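Local coordinates for galacto-N-biose/lacto-N-biose I transporter substrate-binding protein (Bifidobacterium longum, PDB 2Z8F) that binds galacto-N-biose and lacto-N-biose I, and also lacto-N-tetraose, as the solute-binding protein of an ABC transporter, at residues Val202-Asp207 / Asp394-Ser399; Thr362-Phe367 / Val400-Asn405. One frame throughout, in Å; residues are numbered along the deposited sequence.

Interaction 1: Val202-Asp207 / Asp394-Ser399. With NA (sodium ion), chain H.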
loop_
_atom_site.group_PDB
_atom_site.type_symbol
_atom_site.label_atom_id
_atom_site.label_comp_id
_atom_site.label_asym_id
_atom_site.label_seq_id
_atom_site.Cartn_x
_atom_site.Cartn_y
_atom_site.Cartn_z
ATOM N N VAL A 202 0.778 -17.806 -14.490
ATOM C CA VAL A 202 1.397 -17.341 -13.251
ATOM C C VAL A 202 2.895 -17.556 -13.371
ATOM O O VAL A 202 3.338 -18.670 -13.726
ATOM C CB VAL A 202 0.889 -18.167 -12.044
ATOM C CG1 VAL A 202 1.598 -17.740 -10.731
ATOM C CG2 VAL A 202 -0.610 -18.064 -11.939
ATOM N N ASN A 203 3.681 -16.518 -13.095
ATOM C CA ASN A 203 5.110 -16.687 -12.863
ATOM C C ASN A 203 5.590 -15.650 -11.862
ATOM O O ASN A 203 5.811 -14.487 -12.219
ATOM C CB ASN A 203 5.915 -16.580 -14.154
ATOM C CG ASN A 203 7.421 -16.657 -13.907
ATOM O OD1 ASN A 203 7.896 -17.137 -12.847
ATOM N ND2 ASN A 203 8.194 -16.199 -14.896
ATOM N N THR A 204 5.693 -16.072 -10.593
ATOM C CA THR A 204 6.156 -15.190 -9.525
ATOM C C THR A 204 7.655 -15.241 -9.340
ATOM O O THR A 204 8.186 -14.656 -8.380
ATOM C CB THR A 204 5.485 -15.572 -8.184
ATOM O OG1 THR A 204 5.924 -16.883 -7.800
ATOM C CG2 THR A 204 4.003 -15.582 -8.331
ATOM N N GLU A 205 8.350 -15.939 -10.260
ATOM C CA GLU A 205 9.795 -16.122 -10.195
ATOM C C GLU A 205 10.452 -15.422 -11.367
ATOM O O GLU A 205 11.198 -16.012 -12.145
ATOM C CB GLU A 205 10.127 -17.611 -10.154
ATOM C CG GLU A 205 9.673 -18.203 -8.818
ATOM C CD GLU A 205 9.885 -19.679 -8.712
ATOM O OE1 GLU A 205 9.052 -20.414 -9.282
ATOM O OE2 GLU A 205 10.851 -20.086 -8.023
ATOM N N THR A 206 10.161 -14.130 -11.471
ATOM C CA THR A 206 10.709 -13.293 -12.527
ATOM C C THR A 206 12.131 -12.863 -12.218
ATOM O O THR A 206 12.666 -13.102 -11.137
ATOM C CB THR A 206 9.875 -12.039 -12.634
ATOM O OG1 THR A 206 9.931 -11.406 -11.345
ATOM C CG2 THR A 206 8.400 -12.354 -12.978
ATOM N N ASP A 207 12.791 -12.200 -13.179
ATOM C CA ASP A 207 14.097 -11.643 -12.906
ATOM C C ASP A 207 14.084 -10.655 -11.734
ATOM O O ASP A 207 15.046 -10.610 -10.989
ATOM C CB ASP A 207 14.657 -10.929 -14.146
ATOM C CG ASP A 207 14.856 -11.863 -15.304
ATOM O OD1 ASP A 207 14.730 -13.085 -15.098
ATOM O OD2 ASP A 207 15.126 -11.366 -16.420
ATOM N N ASP A 394 7.357 -20.307 -3.169
ATOM C CA ASP A 394 6.095 -20.585 -2.507
ATOM C C ASP A 394 4.917 -19.767 -3.025
ATOM O O ASP A 394 3.803 -20.286 -3.156
ATOM C CB ASP A 394 6.226 -20.353 -1.002
ATOM C CG ASP A 394 7.119 -21.377 -0.315
ATOM O OD1 ASP A 394 7.690 -22.279 -0.981
ATOM O OD2 ASP A 394 7.259 -21.313 0.947
ATOM N N ALA A 395 5.160 -18.482 -3.302
ATOM C CA ALA A 395 4.142 -17.654 -3.914
ATOM C C ALA A 395 3.626 -18.291 -5.230
ATOM O O ALA A 395 2.432 -18.250 -5.517
ATOM C CB ALA A 395 4.673 -16.231 -4.160
ATOM N N GLN A 396 4.544 -18.835 -6.030
ATOM C CA GLN A 396 4.147 -19.471 -7.298
ATOM C C GLN A 396 3.114 -20.577 -7.070
ATOM O O GLN A 396 2.030 -20.589 -7.671
ATOM C CB GLN A 396 5.380 -20.034 -8.016
ATOM C CG GLN A 396 5.046 -20.850 -9.276
ATOM C CD GLN A 396 4.582 -20.008 -10.433
ATOM O OE1 GLN A 396 4.863 -18.807 -10.507
ATOM N NE2 GLN A 396 3.838 -20.623 -11.344
ATOM N N THR A 397 3.473 -21.509 -6.192
ATOM C CA THR A 397 2.614 -22.622 -5.878
ATOM C C THR A 397 1.290 -22.200 -5.227
ATOM O O THR A 397 0.224 -22.683 -5.613
ATOM C CB THR A 397 3.386 -23.599 -4.981
ATOM O OG1 THR A 397 4.631 -23.928 -5.627
ATOM C CG2 THR A 397 2.597 -24.824 -4.863
ATOM N N THR A 398 1.344 -21.300 -4.247
ATOM C CA THR A 398 0.110 -20.806 -3.633
ATOM C C THR A 398 -0.811 -20.022 -4.600
ATOM O O THR A 398 -2.049 -20.111 -4.535
ATOM C CB THR A 398 0.422 -19.986 -2.372
ATOM O OG1 THR A 398 1.112 -20.840 -1.445
ATOM C CG2 THR A 398 -0.863 -19.499 -1.715
ATOM N N SER A 399 -0.205 -19.290 -5.524
ATOM C CA SER A 399 -0.954 -18.562 -6.541
ATOM C C SER A 399 -1.739 -19.540 -7.417
ATOM O O SER A 399 -2.951 -19.404 -7.580
ATOM C CB SER A 399 -0.011 -17.743 -7.430
ATOM O OG SER A 399 0.635 -16.687 -6.726
HETATM NA NA NA H . 8.664 -22.995 1.069
HETATM O O HOH W 1 10.124 -21.902 0.994
HETATM O O HOH W 2 8.825 -22.905 2.988
#

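Interaction 2: Thr362-Phe367 / Val400-Asn405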
loop_
_atom_site.group_PDB
_atom_site.type_symbol
_atom_site.label_atom_id
_atom_site.label_comp_id
_atom_site.label_asym_id
_atom_site.label_seq_id
_atom_site.Cartn_x
_atom_site.Cartn_y
_atom_site.Cartn_z
ATOM N N THR A 362 -0.989 -6.420 -12.186
ATOM C CA THR A 362 -2.251 -7.137 -12.042
ATOM C C THR A 362 -2.174 -8.075 -10.832
ATOM O O THR A 362 -1.199 -8.816 -10.699
ATOM C CB THR A 362 -2.562 -7.946 -13.337
ATOM O OG1 THR A 362 -2.763 -7.012 -14.414
ATOM C CG2 THR A 362 -3.811 -8.827 -13.174
ATOM N N TYR A 363 -3.183 -8.010 -9.951
ATOM C CA TYR A 363 -3.314 -8.975 -8.859
ATOM C C TYR A 363 -4.365 -10.032 -9.181
ATOM O O TYR A 363 -5.524 -9.700 -9.445
ATOM C CB TYR A 363 -3.697 -8.267 -7.553
ATOM C CG TYR A 363 -2.624 -7.340 -7.060
ATOM C CD1 TYR A 363 -1.588 -7.790 -6.222
ATOM C CD2 TYR A 363 -2.622 -5.992 -7.458
ATOM C CE1 TYR A 363 -0.600 -6.924 -5.766
ATOM C CE2 TYR A 363 -1.645 -5.115 -7.018
ATOM C CZ TYR A 363 -0.626 -5.567 -6.187
ATOM O OH TYR A 363 0.328 -4.692 -5.753
ATOM N N MET A 364 -3.974 -11.312 -9.126
ATOM C CA MET A 364 -4.957 -12.388 -9.291
ATOM C C MET A 364 -6.022 -12.345 -8.188
ATOM O O MET A 364 -5.731 -11.937 -7.058
ATOM C CB MET A 364 -4.272 -13.763 -9.216
ATOM C CG MET A 364 -3.278 -13.904 -8.055
ATOM S SD MET A 364 -2.838 -15.647 -7.800
ATOM C CE MET A 364 -4.131 -16.128 -6.679
ATOM N N PRO A 365 -7.228 -12.800 -8.498
ATOM C CA PRO A 365 -8.215 -12.998 -7.408
ATOM C C PRO A 365 -7.691 -14.023 -6.410
ATOM O O PRO A 365 -7.264 -15.109 -6.816
ATOM C CB PRO A 365 -9.452 -13.531 -8.119
ATOM C CG PRO A 365 -9.018 -13.888 -9.520
ATOM C CD PRO A 365 -7.747 -13.161 -9.827
ATOM N N GLY A 366 -7.741 -13.695 -5.116
ATOM C CA GLY A 366 -7.197 -14.601 -4.093
ATOM C C GLY A 366 -5.775 -14.290 -3.656
ATOM O O GLY A 366 -5.124 -15.077 -2.944
ATOM N N PHE A 367 -5.281 -13.118 -4.050
ATOM C CA PHE A 367 -3.915 -12.724 -3.715
ATOM C C PHE A 367 -3.685 -12.673 -2.193
ATOM O O PHE A 367 -2.559 -12.793 -1.723
ATOM C CB PHE A 367 -3.547 -11.374 -4.360
ATOM C CG PHE A 367 -2.119 -10.988 -4.138
ATOM C CD1 PHE A 367 -1.087 -11.585 -4.892
ATOM C CD2 PHE A 367 -1.769 -10.044 -3.170
ATOM C CE1 PHE A 367 0.249 -11.246 -4.673
ATOM C CE2 PHE A 367 -0.441 -9.699 -2.948
ATOM C CZ PHE A 367 0.581 -10.290 -3.701
ATOM N N VAL A 400 -1.036 -20.529 -7.987
ATOM C CA VAL A 400 -1.715 -21.524 -8.800
ATOM C C VAL A 400 -2.817 -22.270 -8.016
ATOM O O VAL A 400 -3.958 -22.398 -8.496
ATOM C CB VAL A 400 -0.694 -22.501 -9.407
ATOM C CG1 VAL A 400 -1.433 -23.610 -10.116
ATOM C CG2 VAL A 400 0.265 -21.739 -10.368
ATOM N N ASP A 401 -2.512 -22.703 -6.793
ATOM C CA ASP A 401 -3.481 -23.434 -5.974
ATOM C C ASP A 401 -4.716 -22.586 -5.683
ATOM O O ASP A 401 -5.848 -23.059 -5.720
ATOM C CB ASP A 401 -2.845 -23.880 -4.648
ATOM C CG ASP A 401 -1.759 -24.939 -4.830
ATOM O OD1 ASP A 401 -1.587 -25.418 -5.963
ATOM O OD2 ASP A 401 -1.070 -25.245 -3.829
ATOM N N THR A 402 -4.484 -21.314 -5.387
ATOM C CA THR A 402 -5.574 -20.428 -4.998
ATOM C C THR A 402 -6.522 -20.175 -6.185
ATOM O O THR A 402 -7.726 -20.216 -6.029
ATOM C CB THR A 402 -5.022 -19.124 -4.386
ATOM O OG1 THR A 402 -4.232 -19.434 -3.222
ATOM C CG2 THR A 402 -6.162 -18.168 -3.989
ATOM N N LEU A 403 -5.963 -19.955 -7.374
ATOM C CA LEU A 403 -6.771 -19.772 -8.581
ATOM C C LEU A 403 -7.646 -21.008 -8.821
ATOM O O LEU A 403 -8.844 -20.887 -9.066
ATOM C CB LEU A 403 -5.856 -19.531 -9.792
ATOM C CG LEU A 403 -5.228 -18.131 -9.844
ATOM C CD1 LEU A 403 -4.118 -18.067 -10.889
ATOM C CD2 LEU A 403 -6.305 -17.076 -10.143
ATOM N N LYS A 404 -7.039 -22.190 -8.737
ATOM C CA LYS A 404 -7.773 -23.455 -8.879
ATOM C C LYS A 404 -8.862 -23.611 -7.825
ATOM O O LYS A 404 -9.973 -24.073 -8.136
ATOM C CB LYS A 404 -6.818 -24.642 -8.802
ATOM C CG LYS A 404 -5.991 -24.852 -10.046
ATOM C CD LYS A 404 -4.983 -25.967 -9.774
ATOM C CE LYS A 404 -4.455 -26.580 -11.050
ATOM N NZ LYS A 404 -3.336 -27.530 -10.753
ATOM N N ASN A 405 -8.564 -23.199 -6.591
ATOM C CA ASN A 405 -9.557 -23.253 -5.505
ATOM C C ASN A 405 -10.760 -22.345 -5.761
ATOM O O ASN A 405 -11.849 -22.570 -5.223
ATOM C CB ASN A 405 -8.919 -22.932 -4.150
ATOM C CG ASN A 405 -8.008 -24.054 -3.641
ATOM O OD1 ASN A 405 -8.194 -25.232 -3.959
ATOM N ND2 ASN A 405 -7.021 -23.682 -2.841
#

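Interaction 1: Val202-Asp207 / Asp394-Ser399
Gln396 grips the backbone of the loop 202-207 with both ends of its side-chain amide. Its OE1 accepts from Thr204 N at 2.9 Å, and Thr204 N sits nearly in line with the CD=OE1 bond (176°). Its NE2 donates to Val202 O at 3.1 Å. Val202 O lies close to the amide plane of Gln396, but NE2 stands well above the carbonyl's own plane. The two bonds meet the rim of the amide and together would fix its rotation about chi3. CG is anti to the backbone N, and a bend at chi2 (72°) turns CD toward the loop. An alanine at Gln396 would probably leave Thr204 N and Val202 O without these partners and open a gap beside the CG1 of Val202.

Van der Waals contacts flank the amide. Val202 CG1 lies 3.4 Å from Gln396 OE1 and 3.7 Å from Ser399 CB. Thr204 OG1 sits 3.2 Å from Gln396 CB, but its hydrogen bond goes to Phe392 O, one turn back. Ser399 OG donates to Ala395 O at 2.7 Å and is also hydrogen-bonded to Tyr193 OH. In the loop, Asn203 OD1 accepts from Glu205 N at 2.9 Å, forming an Asx turn. Asp394 points away from the loop; both its carboxylate oxygens bind a sodium ion, and OD2 is also hydrogen-bonded to Thr377.

The contact fastens helix 389-405 to the link between strand 199-202 and helix 207-221. Ala395 and Ser399 also touch Val370 of helix 367-380, and Tyr193 of strand 193-196 packs on Val202 and Thr204.

Interaction 2: Thr362-Phe367 / Val400-Asn405
Met364 and Leu403 form the main apolar pair. Their side chains cross at a slant, with the Met364 CE methyl 3.9 Å from Leu403 CG and SD at 4.0 Å from the same carbon. A bend at chi3 (-88°) sets CE at this spot, where it also lies 3.9 Å from Thr402 CB. Pro365 adds its CD, which meets Leu403 CD2 at 4.2 Å.

Side chain meets backbone at the turn. Thr402 CG2 reaches Gly366 O at 3.4 Å and also touches Gly366 CA. Gly366 is the third residue of a type II beta turn from Met364 to Phe367. A side chain there would run into Thr402 CG2 and the carbonyl of Pro365.

No hydrogen bond joins the two segments. Thr402 OG1 turns to Thr398 O within its own helix. Pro365 O is buried against Leu403 CD2, 4.0 Å away, and has no polar partner in the model.

The turn precedes helix 367-380 and rests on the last turns of helix 389-405. Ala369 and Val370 of helix 367-380 touch Thr402 and Met364, respectively. Trp200 of strand 199-202 packs on Pro365 and Leu403, while Tyr193 of strand 193-196 packs on Met364.

Both interactions use helix 389-405, in consecutive stretches, and their centres lie 11 Å apart. Interaction 1 is partly buried and polar: a side-chain amide bonds to a loop backbone. Interaction 2 is buried and largely apolar, and is made by van der Waals contact, with no hydrogen bond across it. They meet directly. Ser399 CB of interaction 1 lies 3.5 Å from Met364 SD of interaction 2, and Val202 CG2 packs at 3.7 Å on Leu403 CD1. Interaction 1 holds the helix to the end of strand 199-202; interaction 2 holds it to the turn before helix 367-380. Together they fix one helix against two separate parts of the chain.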